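Local coordinates for protein putative Zn-dependent Alcohol Dehydrogenase (Rhodobacter sphaeroides, PDB 3IV6) that binds S-adenosylmethionine in a class I methyltransferase-like Rossmann fold, which suggests methyl transfer rather than the alcohol dehydrogenase activity of its name, at residues N8-A13 / G212-F217; L97-E102 / N121-E126; R130-M135 / Y254-R259. All coordinates share one frame; numbering follows the deposited sequence.

Contact 1 of 3, residues N8-A13 / G212-F217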
loop_
_atom_site.group_PDB
_atom_site.type_symbol
_atom_site.label_atom_id
_atom_site.label_comp_id
_atom_site.label_asym_id
_atom_site.label_seq_id
_atom_site.Cartn_x
_atom_site.Cartn_y
_atom_site.Cartn_z
ATOM N N ASN A 8 -10.163 12.306 -1.020
ATOM C CA ASN A 8 -9.895 10.872 -1.068
ATOM C C ASN A 8 -10.756 10.034 -0.134
ATOM O O ASN A 8 -10.392 9.759 0.990
ATOM C CB ASN A 8 -8.423 10.600 -0.781
ATOM C CG ASN A 8 -7.968 9.264 -1.317
ATOM O OD1 ASN A 8 -8.780 8.377 -1.591
ATOM N ND2 ASN A 8 -6.663 9.114 -1.484
ATOM N N SER A 9 -11.895 9.598 -0.635
ATOM C CA SER A 9 -12.854 8.848 0.164
ATOM C C SER A 9 -12.388 7.445 0.510
ATOM O O SER A 9 -13.082 6.730 1.239
ATOM C CB SER A 9 -14.198 8.775 -0.574
ATOM O OG SER A 9 -14.031 8.301 -1.899
ATOM N N LYS A 10 -11.249 7.023 -0.034
ATOM C CA LYS A 10 -10.699 5.716 0.335
ATOM C C LYS A 10 -10.294 5.712 1.805
ATOM O O LYS A 10 -10.393 4.675 2.465
ATOM C CB LYS A 10 -9.526 5.314 -0.539
ATOM C CG LYS A 10 -9.939 4.975 -1.935
ATOM C CD LYS A 10 -8.771 4.488 -2.772
ATOM C CE LYS A 10 -9.267 3.823 -4.029
ATOM N NZ LYS A 10 -8.225 3.125 -4.816
ATOM N N ALA A 11 -9.878 6.862 2.332
ATOM C CA ALA A 11 -9.513 6.903 3.739
ATOM C C ALA A 11 -10.667 6.403 4.630
ATOM O O ALA A 11 -10.433 5.776 5.664
ATOM C CB ALA A 11 -9.028 8.284 4.154
ATOM N N GLU A 12 -11.908 6.637 4.209
ATOM C CA GLU A 12 -13.072 6.088 4.916
ATOM C C GLU A 12 -13.006 4.572 5.104
ATOM O O GLU A 12 -13.470 4.048 6.113
ATOM C CB GLU A 12 -14.414 6.495 4.255
ATOM C CG GLU A 12 -14.946 7.861 4.703
ATOM C CD GLU A 12 -14.671 8.127 6.189
ATOM O OE1 GLU A 12 -15.444 7.634 7.049
ATOM O OE2 GLU A 12 -13.673 8.824 6.503
ATOM N N ALA A 13 -12.432 3.867 4.140
ATOM C CA ALA A 13 -12.308 2.425 4.251
ATOM C C ALA A 13 -11.438 2.040 5.449
ATOM O O ALA A 13 -11.590 0.976 6.024
ATOM C CB ALA A 13 -11.741 1.831 2.959
ATOM N N GLY A 212 -13.070 1.440 -3.209
ATOM C CA GLY A 212 -13.146 2.096 -4.502
ATOM C C GLY A 212 -12.687 1.199 -5.635
ATOM O O GLY A 212 -12.996 0.008 -5.662
ATOM N N LYS A 213 -11.943 1.775 -6.574
ATOM C CA LYS A 213 -11.299 0.997 -7.626
ATOM C C LYS A 213 -9.914 0.528 -7.194
ATOM O O LYS A 213 -9.214 1.223 -6.458
ATOM C CB LYS A 213 -11.198 1.817 -8.914
ATOM C CG LYS A 213 -12.539 2.135 -9.554
ATOM C CD LYS A 213 -12.374 3.041 -10.763
ATOM C CE LYS A 213 -13.670 3.155 -11.549
ATOM N NZ LYS A 213 -13.484 3.908 -12.820
ATOM N N GLU A 214 -9.526 -0.657 -7.656
ATOM C CA GLU A 214 -8.145 -1.152 -7.462
ATOM C C GLU A 214 -7.608 -1.844 -8.723
ATOM O O GLU A 214 -8.300 -2.632 -9.358
ATOM C CB GLU A 214 -8.025 -2.064 -6.232
ATOM C CG GLU A 214 -7.965 -1.291 -4.900
ATOM C CD GLU A 214 -7.875 -2.205 -3.687
ATOM O OE1 GLU A 214 -7.880 -3.432 -3.908
ATOM O OE2 GLU A 214 -7.800 -1.713 -2.527
ATOM N N THR A 215 -6.384 -1.514 -9.106
ATOM C CA THR A 215 -5.785 -2.111 -10.290
ATOM C C THR A 215 -4.910 -3.326 -9.937
ATOM O O THR A 215 -4.243 -3.321 -8.917
ATOM C CB THR A 215 -4.956 -1.060 -10.994
ATOM O OG1 THR A 215 -5.815 0.031 -11.370
ATOM C CG2 THR A 215 -4.216 -1.646 -12.209
ATOM N N ARG A 216 -4.933 -4.381 -10.753
ATOM C CA ARG A 216 -4.059 -5.523 -10.486
ATOM C C ARG A 216 -2.832 -5.393 -11.360
ATOM O O ARG A 216 -2.920 -4.924 -12.491
ATOM C CB ARG A 216 -4.729 -6.881 -10.698
ATOM C CG ARG A 216 -5.883 -7.261 -9.730
ATOM C CD ARG A 216 -5.850 -6.535 -8.417
ATOM N NE ARG A 216 -6.879 -7.035 -7.490
ATOM C CZ ARG A 216 -7.159 -6.486 -6.305
ATOM N NH1 ARG A 216 -6.504 -5.408 -5.883
ATOM N NH2 ARG A 216 -8.088 -7.009 -5.536
ATOM N N PHE A 217 -1.683 -5.773 -10.813
ATOM C CA PHE A 217 -0.432 -5.600 -11.532
ATOM C C PHE A 217 0.259 -6.919 -11.733
ATOM O O PHE A 217 0.211 -7.788 -10.873
ATOM C CB PHE A 217 0.526 -4.642 -10.801
ATOM C CG PHE A 217 -0.031 -3.262 -10.565
ATOM C CD1 PHE A 217 0.222 -2.232 -11.462
ATOM C CD2 PHE A 217 -0.773 -2.984 -9.416
ATOM C CE1 PHE A 217 -0.286 -0.917 -11.235
ATOM C CE2 PHE A 217 -1.272 -1.708 -9.176
ATOM C CZ PHE A 217 -1.039 -0.662 -10.098
HETATM O O HOH W 1 -8.140 0.739 -2.329
#
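Gly212 meets the aliphatic part of Lys10, its CA 4.3 Å from Lys10 CE. It is the first residue to leave the helical conformation after helix 201-210, and its positive phi turns the chain into strand 213-215. Lys213 supplies the one direct hydrogen bond across the contact: Lys10 NZ donates to Lys213 O at 2.7 Å, and the C=O...N angle of 166° puts the ammonium nearly along the C=O axis. Lys10 reaches it with a chain extended beyond CG, CG standing anti to the carbonyl carbon (chi1 -71°). The backbone of Lys10 is fixed by a capping bond, Lys10 N to Asn8 OD1 at 3.2 Å.

Glu214 is approached less directly. Its OE2 lies 5.4 Å from Lys10 NZ, too far for a salt bridge, and a water accepts a weak 3.4 Å bond from Lys10 NZ while also lying close to Glu214 OE2. The carboxylate is instead paired with arginines: Arg216 NH1 meets Glu214 OE1 at 3.1 Å, on the anti side and 29° out of plane, and Arg122 and Arg211 add further salt bridges.

Lys10 NZ also forms a salt bridge with Glu127 and a hydrogen bond to Arg122 O. Lys10 thus ties the turn that leads into helix 11-15 to helix 125-139 and to strand 213-215, which pairs with strand 179-181 at the edge of the small antiparallel sheet.

Contact 2 of 3, residues L97-E102 / N121-E126. With SAM (S-adenosylmethionine), chain E.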
loop_
_atom_site.group_PDB
_atom_site.type_symbol
_atom_site.label_atom_id
_atom_site.label_comp_id
_atom_site.label_asym_id
_atom_site.label_seq_id
_atom_site.Cartn_x
_atom_site.Cartn_y
_atom_site.Cartn_z
ATOM N N LEU A 97 -1.149 12.053 6.067
ATOM C CA LEU A 97 -0.752 12.479 4.720
ATOM C C LEU A 97 -1.263 11.531 3.632
ATOM O O LEU A 97 -1.387 10.332 3.849
ATOM C CB LEU A 97 0.773 12.646 4.632
ATOM C CG LEU A 97 1.445 13.010 3.295
ATOM C CD1 LEU A 97 2.743 13.753 3.500
ATOM C CD2 LEU A 97 1.712 11.782 2.398
ATOM N N ASP A 98 -1.556 12.072 2.458
ATOM C CA ASP A 98 -2.035 11.238 1.380
ATOM C C ASP A 98 -0.984 11.129 0.267
ATOM O O ASP A 98 -0.828 12.039 -0.537
ATOM C CB ASP A 98 -3.333 11.786 0.842
ATOM C CG ASP A 98 -3.827 11.039 -0.398
ATOM O OD1 ASP A 98 -3.064 10.245 -0.989
ATOM O OD2 ASP A 98 -4.992 11.267 -0.801
ATOM N N ILE A 99 -0.290 10.000 0.208
ATOM C CA ILE A 99 0.782 9.858 -0.747
ATOM C C ILE A 99 0.430 10.104 -2.216
ATOM O O ILE A 99 1.327 10.285 -3.025
ATOM C CB ILE A 99 1.505 8.504 -0.607
ATOM C CG1 ILE A 99 2.912 8.577 -1.227
ATOM C CG2 ILE A 99 0.678 7.393 -1.192
ATOM C CD1 ILE A 99 3.963 9.127 -0.284
ATOM N N THR A 100 -0.848 10.128 -2.581
ATOM C CA THR A 100 -1.226 10.464 -3.972
ATOM C C THR A 100 -1.476 11.967 -4.165
ATOM O O THR A 100 -1.755 12.441 -5.271
ATOM C CB THR A 100 -2.487 9.733 -4.426
ATOM O OG1 THR A 100 -3.598 10.285 -3.726
ATOM C CG2 THR A 100 -2.385 8.230 -4.148
ATOM N N ALA A 101 -1.412 12.698 -3.061
ATOM C CA ALA A 101 -1.500 14.140 -3.080
ATOM C C ALA A 101 -0.081 14.698 -3.200
ATOM O O ALA A 101 0.913 14.004 -2.925
ATOM C CB ALA A 101 -2.157 14.638 -1.812
ATOM N N GLU A 102 0.012 15.955 -3.613
ATOM C CA GLU A 102 1.315 16.536 -3.805
ATOM C C GLU A 102 1.993 16.703 -2.453
ATOM O O GLU A 102 1.379 17.151 -1.487
ATOM C CB GLU A 102 1.263 17.850 -4.592
ATOM C CG GLU A 102 2.627 18.221 -5.145
ATOM C CD GLU A 102 2.612 19.491 -5.956
ATOM O OE1 GLU A 102 1.519 20.088 -6.119
ATOM O OE2 GLU A 102 3.699 19.888 -6.430
ATOM N N ASN A 121 -1.078 -1.728 -4.300
ATOM C CA ASN A 121 -2.185 -2.590 -4.658
ATOM C C ASN A 121 -3.508 -1.881 -4.274
ATOM O O ASN A 121 -4.590 -2.243 -4.745
ATOM C CB ASN A 121 -2.034 -3.924 -3.930
ATOM C CG ASN A 121 -0.984 -4.839 -4.566
ATOM O OD1 ASN A 121 0.104 -5.059 -4.011
ATOM N ND2 ASN A 121 -1.318 -5.391 -5.725
ATOM N N ARG A 122 -3.396 -0.863 -3.416
ATOM C CA ARG A 122 -4.528 -0.075 -2.995
ATOM C C ARG A 122 -4.801 1.080 -3.934
ATOM O O ARG A 122 -5.635 1.943 -3.622
ATOM C CB ARG A 122 -4.334 0.462 -1.570
ATOM C CG ARG A 122 -4.331 -0.618 -0.474
ATOM C CD ARG A 122 -5.286 -1.767 -0.833
ATOM N NE ARG A 122 -4.608 -3.042 -0.641
ATOM C CZ ARG A 122 -4.647 -4.070 -1.476
ATOM N NH1 ARG A 122 -5.351 -4.019 -2.584
ATOM N NH2 ARG A 122 -3.968 -5.161 -1.184
ATOM N N PHE A 123 -4.113 1.088 -5.079
ATOM C CA PHE A 123 -4.296 2.128 -6.081
ATOM C C PHE A 123 -4.851 1.664 -7.421
ATOM O O PHE A 123 -4.768 0.491 -7.810
ATOM C CB PHE A 123 -2.982 2.887 -6.354
ATOM C CG PHE A 123 -2.330 3.472 -5.123
ATOM C CD1 PHE A 123 -3.101 4.080 -4.118
ATOM C CD2 PHE A 123 -0.945 3.443 -4.985
ATOM C CE1 PHE A 123 -2.535 4.605 -2.990
ATOM C CE2 PHE A 123 -0.343 3.994 -3.841
ATOM C CZ PHE A 123 -1.167 4.578 -2.824
ATOM N N THR A 124 -5.434 2.627 -8.128
ATOM C CA THR A 124 -5.639 2.521 -9.563
ATOM C C THR A 124 -4.304 2.870 -10.199
ATOM O O THR A 124 -3.370 3.280 -9.507
ATOM C CB THR A 124 -6.663 3.526 -10.072
ATOM O OG1 THR A 124 -6.212 4.868 -9.810
ATOM C CG2 THR A 124 -8.048 3.259 -9.473
ATOM N N THR A 125 -4.205 2.715 -11.509
ATOM C CA THR A 125 -2.960 3.006 -12.197
ATOM C C THR A 125 -2.542 4.486 -12.118
ATOM O O THR A 125 -1.410 4.770 -11.758
ATOM C CB THR A 125 -3.039 2.562 -13.638
ATOM O OG1 THR A 125 -3.500 1.212 -13.662
ATOM C CG2 THR A 125 -1.679 2.640 -14.282
ATOM N N GLU A 126 -3.424 5.424 -12.460
ATOM C CA GLU A 126 -3.082 6.831 -12.297
ATOM C C GLU A 126 -2.858 7.242 -10.828
ATOM O O GLU A 126 -2.072 8.148 -10.541
ATOM C CB GLU A 126 -4.135 7.740 -12.938
ATOM C CG GLU A 126 -5.512 7.654 -12.290
ATOM C CD GLU A 126 -5.769 8.730 -11.220
ATOM O OE1 GLU A 126 -4.896 9.605 -11.006
ATOM O OE2 GLU A 126 -6.858 8.699 -10.591
HETATM N N SAM E . -1.815 -2.840 4.968
HETATM C CA SAM E . -0.961 -3.806 4.301
HETATM C C SAM E . 0.331 -4.011 5.062
HETATM O O SAM E . 0.612 -3.405 6.105
HETATM O OXT SAM E . 1.087 -4.836 4.601
HETATM C CB SAM E . -0.727 -3.429 2.843
HETATM C CG SAM E . -1.621 -2.306 2.297
HETATM S SD SAM E . -1.129 -0.595 2.682
HETATM C CE SAM E . 0.272 -0.800 3.818
HETATM C "C5'" SAM E . -2.535 0.034 3.667
HETATM C "C4'" SAM E . -2.280 1.180 4.639
HETATM O "O4'" SAM E . -1.905 2.342 3.920
HETATM C "C3'" SAM E . -3.520 1.577 5.422
HETATM O "O3'" SAM E . -3.084 1.940 6.712
HETATM C "C2'" SAM E . -4.024 2.831 4.739
HETATM O "O2'" SAM E . -4.599 3.735 5.659
HETATM C "C1'" SAM E . -2.765 3.434 4.144
HETATM N N9 SAM E . -3.037 4.106 2.866
HETATM C C8 SAM E . -3.767 3.598 1.823
HETATM N N7 SAM E . -3.814 4.527 0.830
HETATM C C5 SAM E . -3.121 5.635 1.215
HETATM C C6 SAM E . -2.853 6.863 0.582
HETATM N N6 SAM E . -3.308 7.160 -0.639
HETATM N N1 SAM E . -2.118 7.801 1.263
HETATM C C2 SAM E . -1.676 7.520 2.550
HETATM N N3 SAM E . -1.916 6.319 3.173
HETATM C C4 SAM E . -2.635 5.382 2.512
#
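Asp98 OD1 is gripped by three donors: Thr100 N at 2.7 Å, Thr100 OG1 at 2.8 Å and N6 of S-adenosylmethionine at 3.1 Å. The two Thr100 donors reach it from the same face of the carboxylate plane, the backbone N from above it and the hydroxyl on the syn side. The bond from Thr100 N closes an Asx turn within the type I turn Asp98-Ala101, and with CG anti to the backbone N (chi1 174°) the carboxylate comes beside both Thr100 and the adenine. Asp98 OD2 is held separately by Asn8 ND2, which helps fix the carboxylate's rotation.

The same turn presents Ile99 N to adenine N1, with an N-H...N angle of 141°. Across the contact Phe123 completes the wall. Its ring meets Thr100 CG2, 4.2 Å from the centroid and 28° off the normal, an off-centre CH-pi contact, while Ile99 CG2 lies 3.7 Å from Phe123 CZ. Adenine N6 sits at the ring edge, 3.6 Å from Phe123 CE1, so the phenylalanine borders the amino group and does not stack on the base. Ala128 and Ala131 of helix 125-139 pack against Phe123 as well.

With an alanine at Asp98, adenine N6 would probably lose its acceptor and the Thr100 hydroxyl would be left to turn without its mate.

One acceptor for N6 and one donor to N1 match the hydrogen-bonding edge of adenine, so the contact probably reads the identity of the base, while Ile99, Thr100 and Phe123 line the pocket beside that edge.

Contact 3 of 3, residues R130-M135 / Y254-R259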
loop_
_atom_site.group_PDB
_atom_site.type_symbol
_atom_site.label_atom_id
_atom_site.label_comp_id
_atom_site.label_asym_id
_atom_site.label_seq_id
_atom_site.Cartn_x
_atom_site.Cartn_y
_atom_site.Cartn_z
ATOM N N ARG A 130 0.893 8.818 -9.436
ATOM C CA ARG A 130 1.026 9.901 -8.463
ATOM C C ARG A 130 1.743 9.476 -7.158
ATOM O O ARG A 130 2.588 10.202 -6.629
ATOM C CB ARG A 130 -0.346 10.522 -8.177
ATOM C CG ARG A 130 -0.815 11.482 -9.254
ATOM C CD ARG A 130 -2.044 12.262 -8.813
ATOM N NE ARG A 130 -3.245 11.430 -8.858
ATOM C CZ ARG A 130 -4.029 11.161 -7.818
ATOM N NH1 ARG A 130 -3.775 11.667 -6.609
ATOM N NH2 ARG A 130 -5.085 10.388 -8.005
ATOM N N ALA A 131 1.392 8.308 -6.636
ATOM C CA ALA A 131 2.034 7.807 -5.430
ATOM C C ALA A 131 3.549 7.677 -5.595
ATOM O O ALA A 131 4.299 8.195 -4.775
ATOM C CB ALA A 131 1.429 6.477 -5.005
ATOM N N CYS A 132 3.994 7.001 -6.650
ATOM C CA CYS A 132 5.430 6.764 -6.854
ATOM C C CYS A 132 6.199 8.059 -6.908
ATOM O O CYS A 132 7.194 8.193 -6.231
ATOM C CB CYS A 132 5.696 5.876 -8.087
ATOM S SG CYS A 132 5.024 4.190 -7.790
ATOM N N LEU A 133 5.713 9.022 -7.689
ATOM C CA LEU A 133 6.189 10.414 -7.635
ATOM C C LEU A 133 6.298 10.968 -6.186
ATOM O O LEU A 133 7.319 11.519 -5.804
ATOM C CB LEU A 133 5.296 11.312 -8.500
ATOM C CG LEU A 133 5.848 12.662 -8.980
ATOM C CD1 LEU A 133 7.283 12.553 -9.497
ATOM C CD2 LEU A 133 4.962 13.233 -10.054
ATOM N N GLY A 134 5.254 10.796 -5.384
ATOM C CA GLY A 134 5.312 11.186 -4.003
ATOM C C GLY A 134 6.431 10.509 -3.220
ATOM O O GLY A 134 7.078 11.126 -2.380
HETATM N N MSE A 135 6.655 9.226 -3.445
HETATM C CA MSE A 135 7.680 8.530 -2.690
HETATM C C MSE A 135 9.068 9.078 -3.079
HETATM O O MSE A 135 9.960 9.294 -2.233
HETATM C CB MSE A 135 7.604 7.036 -2.956
HETATM C CG MSE A 135 6.321 6.362 -2.540
HETATM SE SE MSE A 135 6.114 4.523 -3.240
HETATM C CE MSE A 135 4.174 4.356 -3.104
ATOM N N TYR A 254 10.412 -3.887 -4.886
ATOM C CA TYR A 254 11.089 -3.082 -5.908
ATOM C C TYR A 254 11.794 -1.953 -5.246
ATOM O O TYR A 254 11.159 -1.191 -4.511
ATOM C CB TYR A 254 10.098 -2.434 -6.885
ATOM C CG TYR A 254 9.320 -3.425 -7.658
ATOM C CD1 TYR A 254 9.670 -3.733 -8.971
ATOM C CD2 TYR A 254 8.249 -4.092 -7.075
ATOM C CE1 TYR A 254 8.961 -4.663 -9.702
ATOM C CE2 TYR A 254 7.514 -5.047 -7.803
ATOM C CZ TYR A 254 7.885 -5.332 -9.124
ATOM O OH TYR A 254 7.215 -6.271 -9.868
ATOM N N GLN A 255 13.088 -1.830 -5.544
ATOM C CA GLN A 255 13.928 -0.770 -4.999
ATOM C C GLN A 255 14.287 0.152 -6.149
ATOM O O GLN A 255 14.824 -0.279 -7.170
ATOM C CB GLN A 255 15.170 -1.366 -4.334
ATOM C CG GLN A 255 16.252 -0.352 -3.984
ATOM C CD GLN A 255 17.363 -0.971 -3.161
ATOM O OE1 GLN A 255 17.103 -1.750 -2.249
ATOM N NE2 GLN A 255 18.612 -0.634 -3.484
ATOM N N PHE A 256 13.948 1.421 -6.001
ATOM C CA PHE A 256 14.154 2.391 -7.072
ATOM C C PHE A 256 14.473 3.796 -6.557
ATOM O O PHE A 256 14.298 4.127 -5.376
ATOM C CB PHE A 256 12.959 2.418 -8.050
ATOM C CG PHE A 256 11.609 2.794 -7.423
ATOM C CD1 PHE A 256 11.108 4.098 -7.532
ATOM C CD2 PHE A 256 10.821 1.859 -6.747
ATOM C CE1 PHE A 256 9.846 4.466 -6.992
ATOM C CE2 PHE A 256 9.572 2.235 -6.199
ATOM C CZ PHE A 256 9.095 3.527 -6.340
ATOM N N SER A 257 14.924 4.639 -7.463
ATOM C CA SER A 257 15.390 5.955 -7.074
ATOM C C SER A 257 15.450 6.804 -8.324
ATOM O O SER A 257 15.274 6.264 -9.420
ATOM C CB SER A 257 16.782 5.823 -6.498
ATOM O OG SER A 257 17.577 5.212 -7.476
ATOM N N ARG A 258 15.648 8.116 -8.164
ATOM C CA ARG A 258 15.953 8.958 -9.299
ATOM C C ARG A 258 17.049 9.893 -8.862
ATOM O O ARG A 258 16.895 10.593 -7.867
ATOM C CB ARG A 258 14.726 9.722 -9.830
ATOM C CG ARG A 258 14.147 10.717 -8.875
ATOM C CD ARG A 258 13.747 11.971 -9.590
ATOM N NE ARG A 258 12.333 12.306 -9.383
ATOM C CZ ARG A 258 11.839 12.916 -8.300
ATOM N NH1 ARG A 258 10.534 13.186 -8.245
ATOM N NH2 ARG A 258 12.635 13.247 -7.273
ATOM N N ARG A 259 18.163 9.900 -9.583
ATOM C CA ARG A 259 19.255 10.807 -9.231
ATOM C C ARG A 259 19.833 11.421 -10.491
ATOM O O ARG A 259 19.581 10.914 -11.583
ATOM C CB ARG A 259 20.346 10.072 -8.430
ATOM C CG ARG A 259 19.837 9.197 -7.266
ATOM C CD ARG A 259 20.983 8.454 -6.551
ATOM N NE ARG A 259 20.551 7.790 -5.316
ATOM C CZ ARG A 259 20.384 6.473 -5.168
ATOM N NH1 ARG A 259 20.617 5.657 -6.185
ATOM N NH2 ARG A 259 19.979 5.965 -4.004
#
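Helix 130-135 and strand 254-258 pass each other with axes 10.1 Å apart at closest approach and an angle of 70° between their N-to-C directions, so the helix lies steeply across the strand. The nearest backbone pair is Met135 with Ser257, their CA atoms 9.2 Å apart, a spacing bridged by side chains alone.

Phe256 points into the gap. Its CB is directed toward the helix, and the end of its ring, CZ, stands 4.4 Å from Cys132 SG and equally 4.4 Å from SE of Met135, modelled as selenomethionine. Both heavy atoms approach obliquely. For Cys132 the sulfur-aromatic geometry is measured as 5.5 Å from SG to the ring centroid, 58° off the normal. The two helix residues, three apart in sequence and thus on one flank of the helix, both meet the ring end from the helix side. Val144 of the adjacent strand 143-149 touches both Met135 and Phe256, and Met135 also packs on Val114 of strand 113-117.

Farther along the strand, Arg258 meets Leu133, which leaves the helix with CB directed away, yet its CD1 comes back to 3.5 Å from Arg258 NH1. The methyl lies in the guanidinium plane, at its edge. Arg258 arrives there because its chain is bent at chi2 and chi3.

The attraction is probably mainly dispersion, among thiol, thioether and phenyl groups at the buried end, the selenium standing in for the sulfur of the native methionine, and between an arginine edge and leucine at the partly exposed end; no hydrogen bond crosses between 130-135 and 254-259, the latter on strand 251-258.

Contact 2 lies at the adenine end of the bound S-adenosylmethionine, and the other two adjoin it on different sides, as the separations of their centres indicate: 9 Å from contact 1 to contact 2, 12 Å from contact 2 to contact 3, and 20 Å from contact 1 to contact 3. Contact 1 touches contact 2 directly, with Asn8 ND2 2.8 Å from Asp98 OD2 and Thr215 N 2.9 Å from Phe123 O. Asn8 also touches the ligand, and the side chain of Lys10 is about 6 Å from it. Contact 3 shares helix 125-139 with contact 2, and Arg130 NH1 is probably hydrogen-bonded to Thr100 O. Contacts 1 and 3 do not touch, their nearest atoms being about 6 Å apart.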